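Local coordinates for protein hemoglobin subunit alpha (Isurus oxyrinchus, PDB 3MKB) that probably carries oxygen reversibly on a bound haem as one chain of a four-chain haemoglobin, at residues A28-L32 with L101-V107. Numbering follows the deposited sequence.
Sequences ALARL and LSECILV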
# COMPACT_ATOMS: atom_id res chain seq x y z
N ALA A 28 4.78 19.72 4.42
CA ALA A 28 4.39 18.44 3.89
C ALA A 28 5.22 17.36 4.58
O ALA A 28 4.66 16.31 4.97
CB ALA A 28 4.56 18.38 2.35
N LEU A 29 6.52 17.60 4.77
CA LEU A 29 7.37 16.58 5.42
C LEU A 29 6.94 16.44 6.91
O LEU A 29 6.95 15.33 7.45
CB LEU A 29 8.87 16.93 5.31
CG LEU A 29 9.58 16.74 3.95
CD1 LEU A 29 10.87 17.64 3.95
CD2 LEU A 29 9.88 15.22 3.64
N ALA A 30 6.59 17.55 7.55
CA ALA A 30 6.09 17.49 8.95
C ALA A 30 4.81 16.61 9.06
O ALA A 30 4.64 15.80 9.98
CB ALA A 30 5.86 18.90 9.53
N ARG A 31 3.90 16.79 8.10
CA ARG A 31 2.76 15.87 7.93
C ARG A 31 3.17 14.42 7.76
O ARG A 31 2.65 13.59 8.50
CB ARG A 31 1.82 16.31 6.79
CG ARG A 31 1.23 17.72 6.97
CD ARG A 31 0.10 18.01 5.91
NE ARG A 31 -0.29 19.39 6.13
CZ ARG A 31 -1.05 19.82 7.13
NH1 ARG A 31 -1.61 18.97 7.96
NH2 ARG A 31 -1.28 21.11 7.27
N LEU A 32 4.08 14.11 6.85
CA LEU A 32 4.62 12.77 6.72
C LEU A 32 5.06 12.15 8.06
O LEU A 32 4.65 11.08 8.41
CB LEU A 32 5.77 12.74 5.73
CG LEU A 32 6.37 11.39 5.34
CD1 LEU A 32 5.39 10.45 4.74
CD2 LEU A 32 7.61 11.54 4.47
N LEU A 101 4.28 10.65 0.90
CA LEU A 101 4.65 12.04 0.84
C LEU A 101 3.70 12.82 -0.09
O LEU A 101 3.35 13.97 0.21
CB LEU A 101 6.12 12.25 0.42
CG LEU A 101 6.66 13.71 0.37
CD1 LEU A 101 6.31 14.58 1.59
CD2 LEU A 101 8.19 13.73 0.10
N SER A 102 3.37 12.22 -1.24
CA SER A 102 2.41 12.82 -2.15
C SER A 102 1.11 13.28 -1.47
O SER A 102 0.62 14.39 -1.68
CB SER A 102 2.09 11.84 -3.29
OG SER A 102 3.27 11.60 -4.04
N GLU A 103 0.52 12.40 -0.69
CA GLU A 103 -0.72 12.75 -0.03
C GLU A 103 -0.55 13.88 1.00
O GLU A 103 -1.43 14.75 1.14
CB GLU A 103 -1.30 11.49 0.63
CG GLU A 103 -2.74 11.73 1.18
CD GLU A 103 -3.80 12.00 0.08
OE1 GLU A 103 -4.86 12.58 0.39
OE2 GLU A 103 -3.58 11.58 -1.07
N CYS A 104 0.58 13.88 1.69
CA CYS A 104 0.97 14.97 2.57
C CYS A 104 1.18 16.30 1.81
O CYS A 104 0.84 17.31 2.33
CB CYS A 104 2.24 14.63 3.38
SG CYS A 104 1.88 13.36 4.56
N ILE A 105 1.69 16.27 0.58
CA ILE A 105 1.76 17.49 -0.22
C ILE A 105 0.36 17.97 -0.58
O ILE A 105 0.06 19.17 -0.52
CB ILE A 105 2.61 17.30 -1.55
CG1 ILE A 105 4.10 17.15 -1.21
CG2 ILE A 105 2.47 18.56 -2.45
CD1 ILE A 105 5.00 16.70 -2.38
N LEU A 106 -0.51 17.03 -0.94
CA LEU A 106 -1.87 17.39 -1.36
C LEU A 106 -2.60 18.00 -0.17
O LEU A 106 -3.29 19.01 -0.31
CB LEU A 106 -2.63 16.17 -1.84
CG LEU A 106 -2.11 15.61 -3.19
CD1 LEU A 106 -2.89 14.34 -3.45
CD2 LEU A 106 -2.29 16.64 -4.35
N VAL A 107 -2.50 17.36 1.00
CA VAL A 107 -3.13 17.94 2.20
C VAL A 107 -2.63 19.35 2.56
O VAL A 107 -3.39 20.22 2.95
CB VAL A 107 -3.04 16.98 3.39
CG1 VAL A 107 -3.39 17.75 4.75
CG2 VAL A 107 -3.88 15.75 3.08
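Arg31 rests its CB on Cys104 and its outer chain on Val107. The CB lies 3.7 Å from Cys104 SG; the chain is then extended from CG to NE (chi2 -170°), which carries CD along helix 97-112, beside Cys104 O and to within 3.7 Å of Val107 CG1. NE, CZ and NH1 follow over the same methyl, CZ at 3.9 Å, and CG1 therefore covers one face of the guanidinium. The polar rim is held by others: NH2 forms a salt bridge with Glu27 and a hydrogen bond to Phe112 O of the beta subunit, while NE makes a weak bond to Thr108. Cut back to an alanine, this position would probably leave Glu27 without its charged mate, lose the link to the beta subunit and take the guanidinium off the Val107 methyl.

Cys104 fits between successive turns of helix 21-35. Its CB sits 3.3 Å from Ala28 O and its SG 3.3 Å from Leu32 N, yet that N and O are already joined by the helical bond, and no hydrogen bond joins the two segments. Ala28, too small to hold the backbones apart, sets its CB 3.8 Å from Ile105 CG1. At the haem end, chi1 of Leu101 (-177°) swings its isobutyl group toward helix 21-35, where CD1 and CD2 both meet Leu29 CD2 at 4.2 Å.

In globin terms these are the B and G helices; the axes of 28-32 and 101-107 approach to 8.2 Å, with their N-to-C directions 125° apart. Leu101 also touches the haem, Leu29 reaches helix 53-70, and Arg31 and Val107 pack against Phe117 of the beta subunit.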